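Local coordinates for UDP-N-Acetylglucosamine 2-Epimerase (Thermus thermophilus, PDB 1V4V), which probably interconverts UDP-N-acetylglucosamine and UDP-N-acetylmannosamine by epimerisation at C2 of the sugar, working as a homodimer of two-domain GT-B subunits, at residues L278-S282 and G283-E287; E322-Y325 and R326-G330; P73-A76 and A77-P81; Q50-L54 and F55-E59. All coordinates share one frame; numbering follows the deposited sequence.

Contact 1: L278-S282 and G283-E287; sequences LVTDS and GGLQE
S282 meets the first turn of helix 283-291 with both its hydroxyl and its carbonyl. The side-chain bond is the capping one: L285 N donates to S282 OG at 3.2 Å, almost straight at 173°. With chi1 near 163° the hydroxyl swings away from S282 N and over the helix start. The main-chain bond runs from Q286 N to S282 O at 3.0 Å. Together they satisfy two amide N-H groups of the opening turn, and S282 is the N-cap.

Two residues before the cap, T280 OG1 accepts from S282 N at 3.0 Å, an ST turn that steers the chain out of strand 275-280 toward the cap. D281 OD1 accepts from R207 N and N210 ND2, and D281 OD2 from H206 N.

Van der Waals contacts join strand and helix. L285 CB lies 3.9 Å from T280 OG1, the two side chains crossing obliquely. L278 sends CD2 against the backbone of the same turn, 3.4 Å from L285 O; its apolar partner there is L285 CB, 4.4 Å from L278 CD2. T280 CG2 approaches Q286 CB, and V296 of the next strand packs on L278, T280 and Q286.

Strand and helix run nearly antiparallel, their axes at 166°, as expected where a strand of a parallel sheet folds back through a tight turn. This is the first half of the beta-alpha-beta unit 275-298 in a Rossmann-like domain of the GT-B fold, with a glycine-rich, serine-capped helix start.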
# COMPACT_ATOMS: atom_id res chain seq x y z
N LEU A 278 39.71 -11.89 4.04
CA LEU A 278 38.73 -12.13 5.10
C LEU A 278 38.39 -13.62 5.08
O LEU A 278 38.05 -14.17 4.03
CB LEU A 278 37.44 -11.34 4.88
CG LEU A 278 36.30 -11.79 5.80
CD1 LEU A 278 36.66 -11.46 7.25
CD2 LEU A 278 34.99 -11.11 5.40
N VAL A 279 38.51 -14.26 6.24
CA VAL A 279 38.17 -15.68 6.38
C VAL A 279 36.91 -15.67 7.24
O VAL A 279 36.91 -15.11 8.34
CB VAL A 279 39.27 -16.46 7.12
CG1 VAL A 279 38.84 -17.92 7.31
CG2 VAL A 279 40.57 -16.39 6.32
N THR A 280 35.82 -16.26 6.76
CA THR A 280 34.59 -16.25 7.55
C THR A 280 33.64 -17.38 7.18
O THR A 280 33.88 -18.13 6.23
CB THR A 280 33.84 -14.92 7.34
OG1 THR A 280 32.71 -14.86 8.21
CG2 THR A 280 33.36 -14.79 5.88
N ASP A 281 32.57 -17.51 7.95
CA ASP A 281 31.55 -18.52 7.67
C ASP A 281 30.20 -17.81 7.74
O ASP A 281 29.15 -18.44 7.77
CB ASP A 281 31.60 -19.68 8.66
CG ASP A 281 31.28 -19.27 10.09
OD1 ASP A 281 31.23 -20.17 10.95
OD2 ASP A 281 31.08 -18.07 10.36
N SER A 282 30.26 -16.48 7.73
CA SER A 282 29.08 -15.63 7.80
C SER A 282 28.74 -14.98 6.47
O SER A 282 29.59 -14.36 5.84
CB SER A 282 29.29 -14.54 8.85
OG SER A 282 28.35 -13.49 8.68
N GLY A 283 27.49 -15.12 6.04
CA GLY A 283 27.07 -14.52 4.79
C GLY A 283 27.11 -13.01 4.87
O GLY A 283 27.51 -12.34 3.91
N GLY A 284 26.70 -12.46 6.01
CA GLY A 284 26.71 -11.02 6.18
C GLY A 284 28.10 -10.42 6.07
O GLY A 284 28.30 -9.41 5.39
N LEU A 285 29.06 -11.04 6.73
CA LEU A 285 30.43 -10.54 6.69
C LEU A 285 31.04 -10.73 5.31
O LEU A 285 31.85 -9.92 4.86
CB LEU A 285 31.28 -11.22 7.76
CG LEU A 285 30.98 -10.68 9.16
CD1 LEU A 285 31.79 -11.42 10.19
CD2 LEU A 285 31.32 -9.20 9.21
N GLN A 286 30.65 -11.80 4.62
CA GLN A 286 31.18 -12.05 3.29
C GLN A 286 30.75 -10.89 2.39
O GLN A 286 31.53 -10.39 1.58
CB GLN A 286 30.64 -13.38 2.75
CG GLN A 286 30.94 -13.64 1.28
CD GLN A 286 29.80 -13.21 0.39
OE1 GLN A 286 28.66 -13.64 0.56
NE2 GLN A 286 30.09 -12.35 -0.59
N GLU A 287 29.50 -10.45 2.54
CA GLU A 287 29.01 -9.35 1.74
C GLU A 287 29.70 -8.04 2.10
O GLU A 287 29.92 -7.19 1.25
CB GLU A 287 27.50 -9.22 1.88
CG GLU A 287 26.75 -10.35 1.20
CD GLU A 287 25.26 -10.11 1.12
OE1 GLU A 287 24.86 -9.00 0.69
OE2 GLU A 287 24.49 -11.02 1.48

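Contact 2: E322-Y325 and R326-G330; sequences EGVY and RVVKG
E322 and R326 form a salt bridge across one helical turn with their flat groups almost perpendicular, the carboxylate and guanidinium planes 85° apart. E322 OE1 lies close to the guanidinium plane at its edge and takes the N-H of R326 NE in a hydrogen bond of 2.7 Å, using the anti lone pair, the one away from OE2. The second bond of the bridge, from R326 NH2 to the same E322 OE1, is weak and 3.3 Å long. The arginine is extended from CG to NE, whereas the glutamate bends at chi2 (66°) to bring its carboxylate over. E322 OE2 pairs with R223 of helix 214-227, so the carboxylate links two arginines.

Y325 and K329 lie side by side and point the same way. K329 CD sits 3.2 Å from Y325 OH and 3.5 Å from Y325 CZ, so the lysine's methylenes run along the phenol toward its hydroxyl end, while K329 CB is over one face of the ring. The ammonium continues past the ring to a salt bridge with E333, and the ring also has a cation-pi partner in R223.

All this decorates helix 321-332, an amphipathic helix that packs on helix 214-227 in the domain built round the six-stranded parallel sheet. Its inner side carries V324 and V328, parallel neighbours whose V324 CG1 and V328 CG2 are 4.2 Å apart; both touch helix 214-227, V324 on L217 and V328 on V224.

Regular i to i+4 backbone bonds hold these side chains in step, among them V328 N to V324 O at 2.9 Å. V328 CG2 also rests 3.2 Å from V324 O, and V327 CG2 rests 3.3 Å from G323 O.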
# COMPACT_ATOMS: atom_id res chain seq x y z
N GLU A 322 42.04 -30.18 6.55
CA GLU A 322 43.14 -30.23 5.59
C GLU A 322 42.81 -29.36 4.38
O GLU A 322 43.67 -28.63 3.88
CB GLU A 322 43.39 -31.67 5.14
CG GLU A 322 44.42 -31.79 4.01
CD GLU A 322 45.82 -31.37 4.43
OE1 GLU A 322 46.66 -31.15 3.54
OE2 GLU A 322 46.08 -31.26 5.64
N GLY A 323 41.57 -29.44 3.91
CA GLY A 323 41.15 -28.65 2.77
C GLY A 323 41.19 -27.15 3.04
O GLY A 323 41.57 -26.37 2.17
N VAL A 324 40.78 -26.74 4.24
CA VAL A 324 40.78 -25.33 4.59
C VAL A 324 42.22 -24.81 4.56
O VAL A 324 42.49 -23.73 4.03
CB VAL A 324 40.19 -25.11 6.01
CG1 VAL A 324 40.42 -23.67 6.45
CG2 VAL A 324 38.71 -25.43 6.00
N TYR A 325 43.14 -25.59 5.12
CA TYR A 325 44.54 -25.20 5.13
C TYR A 325 45.06 -25.05 3.69
O TYR A 325 45.69 -24.06 3.35
CB TYR A 325 45.37 -26.26 5.87
CG TYR A 325 46.87 -26.08 5.72
CD1 TYR A 325 47.54 -25.05 6.39
CD2 TYR A 325 47.62 -26.93 4.90
CE1 TYR A 325 48.91 -24.87 6.24
CE2 TYR A 325 48.99 -26.76 4.74
CZ TYR A 325 49.63 -25.72 5.42
OH TYR A 325 50.98 -25.53 5.25
N ARG A 326 44.78 -26.05 2.86
CA ARG A 326 45.24 -26.01 1.47
C ARG A 326 44.70 -24.81 0.70
O ARG A 326 45.45 -24.12 0.00
CB ARG A 326 44.85 -27.30 0.74
CG ARG A 326 45.57 -28.54 1.26
CD ARG A 326 45.23 -29.77 0.41
NE ARG A 326 45.77 -30.99 0.99
CZ ARG A 326 45.68 -32.19 0.43
NH1 ARG A 326 45.06 -32.33 -0.74
NH2 ARG A 326 46.20 -33.25 1.03
N VAL A 327 43.41 -24.55 0.83
CA VAL A 327 42.79 -23.44 0.12
C VAL A 327 43.29 -22.08 0.59
O VAL A 327 43.64 -21.22 -0.21
CB VAL A 327 41.25 -23.49 0.26
CG1 VAL A 327 40.62 -22.21 -0.28
CG2 VAL A 327 40.71 -24.70 -0.52
N VAL A 328 43.32 -21.87 1.90
CA VAL A 328 43.77 -20.58 2.42
C VAL A 328 45.25 -20.35 2.12
O VAL A 328 45.65 -19.26 1.70
CB VAL A 328 43.49 -20.48 3.94
CG1 VAL A 328 44.02 -19.16 4.49
CG2 VAL A 328 41.98 -20.56 4.17
N LYS A 329 46.07 -21.37 2.33
CA LYS A 329 47.50 -21.22 2.06
C LYS A 329 47.71 -20.96 0.57
O LYS A 329 48.49 -20.09 0.19
CB LYS A 329 48.26 -22.48 2.49
CG LYS A 329 49.76 -22.44 2.17
CD LYS A 329 50.47 -23.68 2.72
CE LYS A 329 51.97 -23.63 2.44
NZ LYS A 329 52.28 -23.71 0.99
N GLY A 330 47.00 -21.70 -0.27
CA GLY A 330 47.13 -21.52 -1.71
C GLY A 330 46.75 -20.12 -2.16
O GLY A 330 47.44 -19.52 -2.99

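Contact 3: P73-A76 and A77-P81; sequences PDLA and ARILP
Helix 72-89 supplies part of the dimer interface, and residues 73-81 are the turns in which one of its sides packs on helix 102-113 of the same subunit and another meets the second subunit. L75 and I79, one turn apart, lie side by side and point the same way, with L75 CD1 3.9 Å from I79 CG1. A chi1 of 171° turns L75 CG away from its own N and along the helix toward I79. L75 packs on L102 and I79 on A106 of helix 102-113.

On the side facing the second subunit, A76 packs on L80 of that subunit and A77 on its P81, with the reciprocal pairs formed as well. The small alanine side chains are consistent with close packing here.

The backbone bonds are those of an alpha helix, A77 N to P73 O at 3.1 Å and R78 N to D74 O at 2.9 Å. I79 N bonds L75 O at 2.9 Å. P81 lacks an N-H, and the helix kinks where that link to the turn before is missing. Just ahead of the kink, L80 N bonds A76 O at 3.0 Å, close to straight at 172°.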
# COMPACT_ATOMS: atom_id res chain seq x y z
N PRO A 73 -2.88 -2.88 15.17
CA PRO A 73 -3.80 -1.77 14.88
C PRO A 73 -3.56 -0.56 15.79
O PRO A 73 -3.64 0.59 15.35
CB PRO A 73 -5.18 -2.38 15.10
CG PRO A 73 -4.96 -3.83 14.74
CD PRO A 73 -3.63 -4.13 15.38
N ASP A 74 -3.26 -0.82 17.06
CA ASP A 74 -3.01 0.26 18.01
C ASP A 74 -1.71 0.98 17.70
O ASP A 74 -1.64 2.20 17.81
CB ASP A 74 -3.00 -0.29 19.43
CG ASP A 74 -4.32 -0.91 19.83
OD1 ASP A 74 -5.34 -0.19 19.85
OD2 ASP A 74 -4.36 -2.13 20.11
N LEU A 75 -0.69 0.24 17.29
CA LEU A 75 0.59 0.86 16.95
C LEU A 75 0.40 1.81 15.77
O LEU A 75 0.84 2.96 15.81
CB LEU A 75 1.65 -0.18 16.59
CG LEU A 75 2.92 0.45 16.00
CD1 LEU A 75 3.60 1.29 17.08
CD2 LEU A 75 3.86 -0.63 15.48
N ALA A 76 -0.24 1.33 14.71
CA ALA A 76 -0.46 2.15 13.53
C ALA A 76 -1.23 3.43 13.89
O ALA A 76 -0.90 4.51 13.40
CB ALA A 76 -1.24 1.37 12.46
N ALA A 77 -2.24 3.29 14.74
CA ALA A 77 -3.05 4.43 15.15
C ALA A 77 -2.21 5.42 15.95
O ALA A 77 -2.43 6.63 15.88
CB ALA A 77 -4.24 3.96 15.97
N ARG A 78 -1.26 4.90 16.72
CA ARG A 78 -0.38 5.73 17.55
C ARG A 78 0.61 6.51 16.69
O ARG A 78 0.95 7.66 16.99
CB ARG A 78 0.39 4.84 18.53
CG ARG A 78 1.44 5.56 19.36
CD ARG A 78 1.02 5.68 20.81
NE ARG A 78 1.96 6.49 21.59
CZ ARG A 78 1.73 6.90 22.83
NH1 ARG A 78 0.59 6.58 23.44
NH2 ARG A 78 2.62 7.65 23.45
N ILE A 79 1.08 5.88 15.61
CA ILE A 79 2.05 6.51 14.72
C ILE A 79 1.48 7.51 13.72
O ILE A 79 2.01 8.61 13.57
CB ILE A 79 2.80 5.43 13.90
CG1 ILE A 79 3.60 4.52 14.83
CG2 ILE A 79 3.67 6.09 12.83
CD1 ILE A 79 4.68 5.24 15.65
N LEU A 80 0.40 7.14 13.05
CA LEU A 80 -0.18 7.97 12.00
C LEU A 80 -0.37 9.48 12.23
O LEU A 80 0.16 10.28 11.47
CB LEU A 80 -1.51 7.36 11.54
CG LEU A 80 -2.08 7.94 10.25
CD1 LEU A 80 -1.08 7.74 9.11
CD2 LEU A 80 -3.41 7.25 9.91
N PRO A 81 -1.12 9.87 13.27
CA PRO A 81 -1.34 11.30 13.51
C PRO A 81 -0.08 12.11 13.82
O PRO A 81 0.15 13.17 13.24
CB PRO A 81 -2.32 11.32 14.68
CG PRO A 81 -3.02 9.99 14.57
CD PRO A 81 -1.87 9.07 14.25

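Contact 4: Q50-L54 and F55-E59; sequences QALSL and FGIQE
L54 lays its CD2 methyl over one face of the F55 ring, a CH-pi contact with L54 CD2 4.1 Å from the ring centroid, offset toward the rim. F55 CE1 comes within 3.5 Å of A51 O, one turn back. L52 and I57 pack at a slant, L52 CD2 being 4.1 Å from I57 CG2. With chi1 at -64°, I57 turns CG2, rather than CG1, to the leucine.

The backbone beneath these side chains forms a Schellman motif at the C-terminal end of the helix that begins at residue 45. L52 O receives I57 N at 3.0 Å, the donor standing above the carbonyl plane, and S53 O receives G56 N at 2.8 Å across a type I turn. G56 is the first residue to leave the helical conformation, with a positive phi (68°) that favours glycine.

Farther out, a water joins S53 OG at 2.6 Å and accepts from Q58 NE2 at 2.9 Å; S53 OG is also hydrogen-bonded to R49 O. L52, F55 and I57 touch helix 15-29, and L54 and F55 reach A185, L188 and L184 of helix 177-188. E59, on the way to strand 61-62, forms a salt bridge with R49.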
# COMPACT_ATOMS: atom_id res chain seq x y z
N GLN A 50 23.10 6.99 18.92
CA GLN A 50 24.50 6.62 18.96
C GLN A 50 24.94 5.94 17.67
O GLN A 50 26.10 6.04 17.27
CB GLN A 50 24.76 5.68 20.15
CG GLN A 50 26.19 5.71 20.65
CD GLN A 50 26.59 7.08 21.15
OE1 GLN A 50 26.01 7.59 22.11
NE2 GLN A 50 27.58 7.69 20.51
N ALA A 51 24.01 5.24 17.02
CA ALA A 51 24.31 4.55 15.78
C ALA A 51 24.58 5.55 14.66
O ALA A 51 25.48 5.35 13.84
CB ALA A 51 23.14 3.65 15.40
N LEU A 52 23.81 6.63 14.64
CA LEU A 52 23.99 7.67 13.63
C LEU A 52 25.26 8.47 13.87
O LEU A 52 25.75 9.16 12.97
CB LEU A 52 22.77 8.59 13.62
CG LEU A 52 21.50 8.02 12.98
CD1 LEU A 52 20.31 8.92 13.25
CD2 LEU A 52 21.72 7.86 11.48
N SER A 53 25.80 8.38 15.08
CA SER A 53 27.02 9.11 15.44
C SER A 53 28.21 8.76 14.55
O SER A 53 28.95 9.64 14.12
CB SER A 53 27.39 8.85 16.90
OG SER A 53 26.44 9.43 17.77
N LEU A 54 28.39 7.47 14.28
CA LEU A 54 29.50 7.02 13.43
C LEU A 54 29.53 7.77 12.12
O LEU A 54 30.60 8.14 11.63
CB LEU A 54 29.39 5.53 13.11
CG LEU A 54 30.36 5.06 12.01
CD1 LEU A 54 31.78 5.05 12.54
CD2 LEU A 54 29.98 3.69 11.50
N PHE A 55 28.35 8.00 11.54
CA PHE A 55 28.27 8.68 10.25
C PHE A 55 28.19 10.20 10.38
O PHE A 55 28.07 10.90 9.38
CB PHE A 55 27.05 8.17 9.47
CG PHE A 55 26.94 6.67 9.45
CD1 PHE A 55 26.19 6.01 10.42
CD2 PHE A 55 27.59 5.92 8.49
CE1 PHE A 55 26.10 4.62 10.43
CE2 PHE A 55 27.51 4.53 8.48
CZ PHE A 55 26.76 3.88 9.45
N GLY A 56 28.28 10.70 11.61
CA GLY A 56 28.22 12.13 11.82
C GLY A 56 26.86 12.72 11.50
O GLY A 56 26.76 13.79 10.90
N ILE A 57 25.81 12.02 11.92
CA ILE A 57 24.43 12.45 11.68
C ILE A 57 23.67 12.58 13.00
O ILE A 57 23.81 11.75 13.89
CB ILE A 57 23.69 11.44 10.76
CG1 ILE A 57 24.36 11.41 9.39
CG2 ILE A 57 22.22 11.83 10.61
CD1 ILE A 57 23.84 10.31 8.48
N GLN A 58 22.85 13.63 13.10
CA GLN A 58 22.04 13.87 14.29
C GLN A 58 20.59 13.89 13.83
O GLN A 58 20.32 14.27 12.69
CB GLN A 58 22.39 15.23 14.90
CG GLN A 58 23.83 15.67 14.67
CD GLN A 58 24.84 14.73 15.31
OE1 GLN A 58 26.03 14.78 15.01
NE2 GLN A 58 24.36 13.87 16.21
N GLU A 59 19.66 13.48 14.69
CA GLU A 59 18.26 13.49 14.28
C GLU A 59 17.69 14.88 14.52
O GLU A 59 18.21 15.65 15.33
CB GLU A 59 17.43 12.45 15.05
CG GLU A 59 16.75 12.93 16.33
CD GLU A 59 17.66 12.91 17.53
OE1 GLU A 59 17.16 13.11 18.66
OE2 GLU A 59 18.88 12.69 17.35
O HOH W 1 26.37 11.98 17.11

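How the contacts relate
Along the chain the order is contact 4, contact 3, contact 1, contact 2, without interleaving. Contact 4 spans the end of helix 45-53 and the loop to strand 61-62, and contact 3 lies in helix 72-89; both belong to the domain of the seven-stranded parallel sheet, their centres about 27 Å apart. Contacts 1 and 2 belong to the domain of the six-stranded parallel sheet, where the turn after strand 275-280 and helix 321-332 have centres about 17 Å apart and nearest atoms about 5 Å apart, without touching. Contacts 2 and 3 are the farthest pair, about 55 Å between centres. Each domain of the GT-B fold thus holds two of the contacts, and only contact 3 meets the second subunit.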